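Putative uronate isomerase (Thermotoga maritima, PDB 4NAR) is of unproven function but belongs to the lactate racemase-like family and may catalyse a racemisation or isomerisation of that kind. Local coordinates at residues G360-D363 against K368-F371; N355-G360 against V389-M394; F179-V184 against Y334-L339; K287-L292 against F373-A378. All coordinates share one frame; numbering follows the deposited sequence.

Contact 1: G360-D363 against K368-F371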
# COMPACT_ATOMS: atom_id res chain seq x y z
N GLY A 360 11.89 13.31 14.82
CA GLY A 360 13.21 13.81 15.13
C GLY A 360 13.21 15.33 15.14
O GLY A 360 12.20 15.96 14.80
N THR A 361 14.33 15.92 15.54
CA THR A 361 14.48 17.38 15.52
C THR A 361 15.58 17.82 14.58
O THR A 361 16.58 17.11 14.39
CB THR A 361 14.79 17.95 16.91
OG1 THR A 361 15.81 17.15 17.53
CG2 THR A 361 13.54 17.98 17.79
N PHE A 362 15.40 19.00 14.02
CA PHE A 362 16.38 19.58 13.13
C PHE A 362 16.70 21.00 13.60
O PHE A 362 15.84 21.88 13.54
CB PHE A 362 15.85 19.60 11.70
CG PHE A 362 16.80 20.18 10.70
CD1 PHE A 362 18.04 19.60 10.49
CD2 PHE A 362 16.44 21.29 9.95
CE1 PHE A 362 18.92 20.12 9.55
CE2 PHE A 362 17.32 21.82 9.00
CZ PHE A 362 18.57 21.23 8.80
N ASP A 363 17.93 21.20 14.07
CA ASP A 363 18.44 22.54 14.37
C ASP A 363 18.86 23.19 13.06
O ASP A 363 19.84 22.77 12.43
CB ASP A 363 19.63 22.46 15.32
CG ASP A 363 19.99 23.82 15.93
OD1 ASP A 363 19.91 24.85 15.22
OD2 ASP A 363 20.35 23.84 17.12
N LYS A 368 22.10 19.91 12.68
CA LYS A 368 22.14 18.64 13.40
C LYS A 368 20.76 18.01 13.63
O LYS A 368 19.77 18.71 13.89
CB LYS A 368 22.88 18.83 14.72
CG LYS A 368 24.32 19.32 14.53
CD LYS A 368 24.98 19.71 15.86
CE LYS A 368 26.44 20.11 15.61
NZ LYS A 368 26.83 21.35 16.37
N GLU A 369 20.71 16.69 13.52
CA GLU A 369 19.48 15.93 13.76
C GLU A 369 19.61 15.03 14.99
O GLU A 369 20.65 14.40 15.21
CB GLU A 369 19.13 15.07 12.54
CG GLU A 369 18.48 15.81 11.37
CD GLU A 369 18.15 14.89 10.18
OE1 GLU A 369 16.94 14.56 9.98
OE2 GLU A 369 19.09 14.50 9.45
N GLU A 370 18.54 14.96 15.78
CA GLU A 370 18.41 13.99 16.85
C GLU A 370 17.13 13.23 16.53
O GLU A 370 16.20 13.82 15.98
CB GLU A 370 18.28 14.68 18.21
CG GLU A 370 19.48 15.54 18.60
CD GLU A 370 19.37 16.07 20.04
OE1 GLU A 370 18.43 15.65 20.75
OE2 GLU A 370 20.22 16.89 20.45
N PHE A 371 17.08 11.95 16.86
CA PHE A 371 15.94 11.11 16.48
C PHE A 371 15.32 10.41 17.68
O PHE A 371 16.03 10.00 18.60
CB PHE A 371 16.35 10.07 15.44
CG PHE A 371 16.77 10.66 14.12
CD1 PHE A 371 18.11 10.84 13.80
CD2 PHE A 371 15.81 11.07 13.19
CE1 PHE A 371 18.50 11.41 12.57
CE2 PHE A 371 16.18 11.65 11.96
CZ PHE A 371 17.53 11.81 11.65
O HOH W 1 18.43 19.01 16.44
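T361 and E370 face each other as a hydrogen-bonded antiparallel pair, their side chains lying side by side and pointing the same way from one face of the ribbon. The hydroxyl of T361 stands between its own backbone N and carbonyl carbon (chi1 45°), which brings OG1 alongside CB of E370 at 3.6 Å. Beneath them the main chains are tied twice: T361 N donates to E370 O (2.8 Å), and E370 N returns a longer bond to T361 O (3.2 Å). On the other face F362 and E369 form the adjoining non-hydrogen-bonded pair. Here the phenyl ring and the carboxylate have planes nearly perpendicular (89°), and the touch is made by ring atom CD1 against the aliphatic CG of E369 (3.9 Å). Beyond CG the chain of E369 leads away from the ring, and its carboxylate is hydrogen-bonded by H330 ND1 and C331 N, while F362 meets Y334 in a T-shaped stack. A glycine suits position 360, because a beta carbon there would collide with E370 O and the ring of F371. Near the turn, D363 N donates to K368 O (3.1 Å), an acceptor that also takes a bond from a water (2.9 Å); D363 OD1 bonds E365 N within the turn. Strand 360-362, the four-residue connection 364-367 and strand 369-371 thus make a classic antiparallel beta hairpin, lying at the protein surface.

Contact 2: N355-G360 against V389-M394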
# COMPACT_ATOMS: atom_id res chain seq x y z
N ASN A 355 8.82 8.97 6.49
CA ASN A 355 8.02 7.86 6.97
C ASN A 355 8.87 6.77 7.65
O ASN A 355 8.55 6.31 8.76
CB ASN A 355 7.20 7.28 5.82
CG ASN A 355 5.94 8.10 5.53
OD1 ASN A 355 5.42 8.79 6.42
ND2 ASN A 355 5.44 8.01 4.29
N VAL A 356 9.95 6.37 6.98
CA VAL A 356 10.86 5.38 7.54
C VAL A 356 11.61 5.91 8.78
O VAL A 356 11.63 5.24 9.83
CB VAL A 356 11.88 4.89 6.51
CG1 VAL A 356 12.93 3.99 7.20
CG2 VAL A 356 11.19 4.15 5.36
N ARG A 357 12.20 7.10 8.67
CA ARG A 357 13.09 7.59 9.72
C ARG A 357 12.37 7.92 11.04
O ARG A 357 12.92 7.72 12.13
CB ARG A 357 13.94 8.79 9.26
CG ARG A 357 15.13 9.03 10.17
CD ARG A 357 16.08 7.83 10.13
NE ARG A 357 17.13 7.83 11.17
CZ ARG A 357 16.93 7.47 12.44
NH1 ARG A 357 15.72 7.09 12.87
NH2 ARG A 357 17.95 7.49 13.30
N GLY A 358 11.13 8.40 10.92
CA GLY A 358 10.34 8.72 12.09
C GLY A 358 10.59 10.11 12.66
O GLY A 358 11.26 10.95 12.03
N ALA A 359 10.05 10.35 13.85
CA ALA A 359 10.16 11.64 14.52
C ALA A 359 11.61 12.01 14.82
O ALA A 359 12.44 11.13 15.06
CB ALA A 359 9.35 11.63 15.82
N GLY A 360 11.89 13.31 14.82
CA GLY A 360 13.21 13.81 15.13
C GLY A 360 13.21 15.33 15.14
O GLY A 360 12.20 15.96 14.80
N VAL A 389 23.04 6.23 3.64
CA VAL A 389 21.67 6.73 3.55
C VAL A 389 21.13 7.03 4.94
O VAL A 389 19.91 7.18 5.13
CB VAL A 389 20.72 5.75 2.80
CG1 VAL A 389 21.24 5.51 1.38
CG2 VAL A 389 20.56 4.39 3.57
N ASN A 390 22.05 7.10 5.90
CA ASN A 390 21.72 7.53 7.27
C ASN A 390 20.91 6.50 8.09
O ASN A 390 20.16 6.86 9.02
CB ASN A 390 21.02 8.89 7.25
CG ASN A 390 21.31 9.71 8.49
OD1 ASN A 390 22.44 9.69 9.01
ND2 ASN A 390 20.29 10.43 8.99
N LEU A 391 21.08 5.23 7.77
CA LEU A 391 20.43 4.14 8.49
C LEU A 391 21.46 3.26 9.22
O LEU A 391 22.64 3.23 8.85
CB LEU A 391 19.60 3.30 7.52
CG LEU A 391 18.07 3.47 7.51
CD1 LEU A 391 17.63 4.85 7.98
CD2 LEU A 391 17.45 3.13 6.13
N GLY A 392 21.02 2.53 10.25
CA GLY A 392 21.88 1.59 10.95
C GLY A 392 22.06 0.28 10.21
O GLY A 392 21.42 0.05 9.17
N TYR A 393 22.92 -0.60 10.74
CA TYR A 393 23.19 -1.90 10.12
C TYR A 393 23.35 -3.02 11.15
O TYR A 393 23.90 -2.81 12.23
CB TYR A 393 24.45 -1.85 9.25
CG TYR A 393 24.89 -3.20 8.69
CD1 TYR A 393 25.81 -4.00 9.37
CD2 TYR A 393 24.37 -3.68 7.49
CE1 TYR A 393 26.20 -5.24 8.86
CE2 TYR A 393 24.76 -4.91 6.97
CZ TYR A 393 25.68 -5.68 7.65
OH TYR A 393 26.06 -6.90 7.13
N MSE A 394 22.86 -4.21 10.81
CA MSE A 394 23.19 -5.42 11.56
C MSE A 394 23.36 -6.55 10.58
O MSE A 394 22.58 -6.68 9.62
CB MSE A 394 22.11 -5.78 12.60
CG MSE A 394 22.33 -5.16 13.97
SE MSE A 394 20.97 -5.75 15.28
CE MSE A 394 21.31 -4.40 16.65
O HOH W 2 19.70 8.13 11.45
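R357 holds its CG opposite the backbone N (chi1 -163°) and then bends at chi2 (63°), which carries its CD past the side chain of L391, the two sliding by each other in opposite directions. The closest carbons are R357 CD and L391 CD1, 4.0 Å apart. L391 follows a Schellman motif: N390, with positive phi, is the C-prime residue that closes helix 383-388, through bonds from L391 N to C386 O and from N390 N to R387 O. This helix joins the parallel neighbours 373-379 and 392-393 as a beta-alpha-beta unit, and R357, the last residue of helix 347-357, packs against the turn that follows 383-388. G358 ends helix 347-357 with a positive phi (85°), at which a side chain would press on the preceding carbonyl. The guanidinium has several further partners: NH1 donates to F373 O, the cation lies against the ring of F371 in a cation-pi contact, and D374 OD2 forms a long, weak ion pair with NH2. R357 NE lies 3.8 Å from N390 O. A water spans this gap in the guanidinium plane, accepting from R357 NE at 2.6 Å and donating to N390 O at 2.8 Å.

Contact 3: F179-V184 against Y334-L339. With SO4 (sulfate ion), chain B.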
# COMPACT_ATOMS: atom_id res chain seq x y z
N PHE A 179 -0.81 13.10 -2.63
CA PHE A 179 -1.41 12.49 -1.45
C PHE A 179 -0.34 12.02 -0.45
O PHE A 179 -0.53 12.13 0.76
CB PHE A 179 -2.47 11.42 -1.77
CG PHE A 179 -1.94 10.01 -1.96
CD1 PHE A 179 -1.48 9.26 -0.88
CD2 PHE A 179 -2.00 9.41 -3.21
CE1 PHE A 179 -1.02 7.96 -1.06
CE2 PHE A 179 -1.55 8.10 -3.40
CZ PHE A 179 -1.06 7.37 -2.32
N HIS A 180 0.77 11.50 -0.96
CA HIS A 180 1.86 11.09 -0.08
C HIS A 180 2.39 12.27 0.74
O HIS A 180 2.64 12.13 1.94
CB HIS A 180 2.99 10.42 -0.88
CG HIS A 180 2.75 8.97 -1.16
ND1 HIS A 180 2.72 8.02 -0.16
CD2 HIS A 180 2.54 8.31 -2.32
CE1 HIS A 180 2.49 6.83 -0.70
NE2 HIS A 180 2.39 6.98 -2.01
N TRP A 181 2.53 13.43 0.11
CA TRP A 181 3.03 14.60 0.81
C TRP A 181 2.00 15.14 1.80
O TRP A 181 2.36 15.54 2.91
CB TRP A 181 3.44 15.69 -0.19
CG TRP A 181 4.19 16.82 0.46
CD1 TRP A 181 3.78 18.12 0.57
CD2 TRP A 181 5.46 16.74 1.12
NE1 TRP A 181 4.72 18.86 1.25
CE2 TRP A 181 5.78 18.03 1.60
CE3 TRP A 181 6.39 15.71 1.34
CZ2 TRP A 181 6.96 18.32 2.29
CZ3 TRP A 181 7.57 15.99 2.03
CH2 TRP A 181 7.84 17.29 2.49
N ALA A 182 0.74 15.19 1.39
CA ALA A 182 -0.36 15.59 2.27
C ALA A 182 -0.34 14.71 3.52
O ALA A 182 -0.46 15.21 4.65
CB ALA A 182 -1.71 15.45 1.54
N ALA A 183 -0.17 13.41 3.31
CA ALA A 183 -0.19 12.44 4.41
C ALA A 183 0.97 12.66 5.37
O ALA A 183 0.80 12.63 6.59
CB ALA A 183 -0.16 11.00 3.86
N VAL A 184 2.16 12.86 4.82
CA VAL A 184 3.34 12.96 5.67
C VAL A 184 3.37 14.26 6.52
O VAL A 184 3.97 14.30 7.60
CB VAL A 184 4.66 12.76 4.89
CG1 VAL A 184 5.12 14.08 4.24
CG2 VAL A 184 5.76 12.16 5.82
N TYR A 334 14.26 18.30 8.55
CA TYR A 334 15.41 18.24 7.65
C TYR A 334 14.95 18.18 6.19
O TYR A 334 15.54 18.82 5.31
CB TYR A 334 16.29 17.04 7.96
CG TYR A 334 17.45 16.89 7.01
CD1 TYR A 334 18.72 17.35 7.34
CD2 TYR A 334 17.28 16.30 5.76
CE1 TYR A 334 19.79 17.23 6.45
CE2 TYR A 334 18.32 16.17 4.86
CZ TYR A 334 19.58 16.63 5.21
OH TYR A 334 20.62 16.48 4.31
N VAL A 335 13.90 17.40 5.93
CA VAL A 335 13.46 17.16 4.56
C VAL A 335 12.80 18.41 3.95
O VAL A 335 13.05 18.76 2.79
CB VAL A 335 12.56 15.90 4.48
CG1 VAL A 335 12.04 15.66 3.06
CG2 VAL A 335 13.34 14.69 4.99
N LYS A 336 11.97 19.09 4.74
CA LYS A 336 11.39 20.37 4.32
C LYS A 336 12.47 21.36 3.94
O LYS A 336 12.34 22.10 2.96
CB LYS A 336 10.53 20.96 5.44
CG LYS A 336 9.15 20.36 5.52
CD LYS A 336 8.64 20.46 6.95
CE LYS A 336 7.14 20.67 6.98
NZ LYS A 336 6.81 22.00 7.57
N TRP A 337 13.55 21.37 4.73
CA TRP A 337 14.69 22.23 4.45
C TRP A 337 15.37 21.81 3.15
O TRP A 337 15.76 22.65 2.33
CB TRP A 337 15.69 22.15 5.61
CG TRP A 337 17.03 22.74 5.27
CD1 TRP A 337 17.39 24.06 5.33
CD2 TRP A 337 18.19 22.02 4.83
NE1 TRP A 337 18.71 24.20 4.94
CE2 TRP A 337 19.23 22.97 4.63
CE3 TRP A 337 18.47 20.67 4.58
CZ2 TRP A 337 20.51 22.61 4.20
CZ3 TRP A 337 19.74 20.31 4.14
CH2 TRP A 337 20.74 21.28 3.96
N TYR A 338 15.51 20.50 2.96
CA TYR A 338 16.17 19.97 1.76
C TYR A 338 15.36 20.35 0.51
O TYR A 338 15.92 20.56 -0.57
CB TYR A 338 16.30 18.45 1.90
CG TYR A 338 17.06 17.77 0.78
CD1 TYR A 338 16.40 17.26 -0.32
CD2 TYR A 338 18.44 17.61 0.85
CE1 TYR A 338 17.08 16.61 -1.35
CE2 TYR A 338 19.14 16.97 -0.17
CZ TYR A 338 18.45 16.47 -1.27
OH TYR A 338 19.12 15.85 -2.29
N LEU A 339 14.04 20.44 0.66
CA LEU A 339 13.16 20.81 -0.45
C LEU A 339 13.16 22.32 -0.74
O LEU A 339 12.84 22.74 -1.86
CB LEU A 339 11.75 20.27 -0.23
CG LEU A 339 11.76 18.74 -0.35
CD1 LEU A 339 10.56 18.14 0.36
CD2 LEU A 339 11.76 18.33 -1.81
S SO4 B . 3.42 3.79 -3.93
O1 SO4 B . 2.26 4.61 -3.54
O2 SO4 B . 2.99 2.80 -4.93
O3 SO4 B . 4.47 4.66 -4.48
O4 SO4 B . 3.95 3.09 -2.74
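The indole of W181 reaches across to L339, whose methyl CD1 meets the six-membered ring near its outer corner, 3.6 Å from CH2 and 4.0 Å from CZ3. At the edge of the same ring, near its plane, the CG of K336 lies 4.4 Å from W181 CZ2. The backbones stay well apart, with the CA atoms of W181 and K336 at 10.7 Å; it is the indole, swung out with its CG opposite the backbone N (chi1 -169°), that bridges the space. W181 is held in turn by a hydrogen bond from NE1 to D125 and by a cation-pi contact with K347. This is helix-to-helix packing between 173-186, part of the lactate racemase N-terminal family region, and 332-341, from a much later part of the chain. One residue back, H180 turns to a bound sulfate, NE2 donating to O1 at the ring edge (2.8 Å, 163°), while CE1 of F179 sits 3.6 Å above the centre of the imidazole. Replacing H180 by a leucine would probably leave sulfate O1 without this N-H donor and S156 without its weak partner at ND1. The sulfate, probably from the crystallisation liquor, is also hydrogen-bonded by T72, W283 and N348.

Contact 4: K287-L292 against F373-A378. With SO4 (sulfate ion), chain C.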
# COMPACT_ATOMS: atom_id res chain seq x y z
N LYS A 287 7.51 -0.73 6.04
CA LYS A 287 6.33 -1.06 6.87
C LYS A 287 6.70 -1.51 8.29
O LYS A 287 5.95 -1.29 9.24
CB LYS A 287 5.48 -2.14 6.20
CG LYS A 287 4.33 -1.60 5.35
CD LYS A 287 4.05 -2.51 4.16
CE LYS A 287 2.79 -2.08 3.42
NZ LYS A 287 2.84 -0.63 3.03
N GLY A 288 7.88 -2.14 8.42
CA GLY A 288 8.41 -2.52 9.71
C GLY A 288 8.58 -1.34 10.65
O GLY A 288 8.29 -1.45 11.85
N SER A 289 9.04 -0.20 10.12
CA SER A 289 9.12 1.01 10.93
C SER A 289 7.73 1.66 11.16
O SER A 289 7.37 1.98 12.31
CB SER A 289 10.09 2.01 10.32
OG SER A 289 9.98 3.29 10.93
N TYR A 290 6.95 1.83 10.09
CA TYR A 290 5.66 2.55 10.20
C TYR A 290 4.74 1.94 11.25
O TYR A 290 4.04 2.67 11.97
CB TYR A 290 4.89 2.57 8.88
CG TYR A 290 5.71 2.82 7.63
CD1 TYR A 290 6.77 3.73 7.63
CD2 TYR A 290 5.43 2.13 6.46
CE1 TYR A 290 7.51 3.94 6.48
CE2 TYR A 290 6.17 2.34 5.30
CZ TYR A 290 7.21 3.25 5.32
OH TYR A 290 7.95 3.45 4.18
N LYS A 291 4.70 0.60 11.33
CA LYS A 291 3.75 -0.06 12.22
C LYS A 291 4.09 0.10 13.70
O LYS A 291 3.30 -0.27 14.57
CB LYS A 291 3.59 -1.55 11.88
CG LYS A 291 3.03 -1.82 10.49
CD LYS A 291 1.71 -1.09 10.29
CE LYS A 291 0.73 -1.95 9.49
NZ LYS A 291 1.10 -2.19 8.06
N LEU A 292 5.26 0.67 13.97
CA LEU A 292 5.71 0.85 15.35
C LEU A 292 5.78 2.32 15.78
O LEU A 292 6.39 2.64 16.80
CB LEU A 292 7.07 0.17 15.54
CG LEU A 292 7.05 -1.36 15.30
CD1 LEU A 292 8.46 -1.98 15.29
CD2 LEU A 292 6.14 -2.08 16.32
N PHE A 373 13.98 7.42 17.68
CA PHE A 373 14.43 6.02 17.69
C PHE A 373 15.43 5.74 16.56
O PHE A 373 15.60 6.56 15.67
CB PHE A 373 13.24 5.04 17.65
CG PHE A 373 12.26 5.31 16.53
CD1 PHE A 373 11.05 5.97 16.79
CD2 PHE A 373 12.53 4.90 15.23
CE1 PHE A 373 10.14 6.22 15.77
CE2 PHE A 373 11.62 5.15 14.19
CZ PHE A 373 10.42 5.81 14.47
N ASP A 374 16.08 4.59 16.62
CA ASP A 374 17.01 4.18 15.56
C ASP A 374 16.35 3.16 14.62
O ASP A 374 15.54 2.35 15.05
CB ASP A 374 18.29 3.59 16.17
CG ASP A 374 19.47 3.56 15.19
OD1 ASP A 374 20.59 3.21 15.61
OD2 ASP A 374 19.28 3.90 13.99
N VAL A 375 16.68 3.24 13.33
CA VAL A 375 16.18 2.27 12.34
C VAL A 375 17.35 1.52 11.73
O VAL A 375 18.25 2.13 11.13
CB VAL A 375 15.42 2.97 11.18
CG1 VAL A 375 14.97 1.92 10.15
CG2 VAL A 375 14.26 3.80 11.70
N ILE A 376 17.34 0.21 11.88
CA ILE A 376 18.48 -0.58 11.44
C ILE A 376 18.08 -1.54 10.34
O ILE A 376 17.05 -2.22 10.42
CB ILE A 376 19.11 -1.33 12.64
CG1 ILE A 376 19.65 -0.31 13.64
CG2 ILE A 376 20.21 -2.30 12.18
CD1 ILE A 376 19.28 -0.63 15.10
N LEU A 377 18.90 -1.58 9.28
CA LEU A 377 18.69 -2.51 8.19
C LEU A 377 19.53 -3.77 8.41
O LEU A 377 20.78 -3.71 8.40
CB LEU A 377 19.08 -1.86 6.85
CG LEU A 377 18.18 -0.75 6.30
CD1 LEU A 377 18.43 -0.50 4.79
CD2 LEU A 377 16.71 -1.05 6.57
N ALA A 378 18.86 -4.89 8.63
CA ALA A 378 19.53 -6.19 8.68
C ALA A 378 19.21 -6.96 7.40
O ALA A 378 18.39 -7.88 7.38
CB ALA A 378 19.10 -6.98 9.92
S SO4 C . 0.78 -0.92 -0.15
O1 SO4 C . -0.68 -0.70 -0.05
O2 SO4 C . 1.11 -1.45 -1.48
O3 SO4 C . 1.54 0.33 0.06
O4 SO4 C . 1.14 -1.89 0.89
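F373 begins the contact by setting its ring beside S289: with CG placed between the backbone N and the carbonyl carbon (chi1 52°), CE2 comes to 4.1 Å from S289 OG. The ring also rests on I304 of the adjoining strand 302-308. Two residues on, V375 projects from the same side of the strand, and its CG2 approaches both the edge of the F373 ring, in plane, and S289 OG (4.4 Å). The touch is thus apolar carbon against a hydroxyl whose own needs are met elsewhere. S289 OG, opposite the backbone N (chi1 168°), is hydrogen-bonded to V356 O and to Q293 NE2, so the buried oxygen is satisfied although it sits among hydrocarbon groups. From the start of the short helix K287 heads off to a bound sulfate, with weak hydrogen bonds from NZ to O4 (3.0 Å) and O3 (3.4 Å), and forms a salt bridge with E155. R41, H154 and K164 also bond this ion, consistent with a pocket suited to an anion, although the sulfate is probably from the crystallisation liquor. The contact itself is alpha/beta layering, in which helix 287-290 packs on one face of a parallel sheet through strand 373-379.

Overall arrangement
Contact 1 is a surface hairpin held mainly by backbone hydrogen bonds; contacts 2, 3 and 4 are buried and rely on side chains. Contacts 2 and 4 lie closest, with centres about 7 Å apart, and both reach the parallel sheet through neighbouring strands 392-393 and 373-379, one with a water-bridged arginine and the other with a hydroxyl among apolar groups. Contacts 1 and 2 share G360, and strand 360-362 of the hairpin follows helix 347-357 after a short link. Contact 3 joins two helices by an indole and meets contact 1 through helix 332-341. Its sulfate and that of contact 4 occupy nearby polar pockets, set apart from the apolar packing.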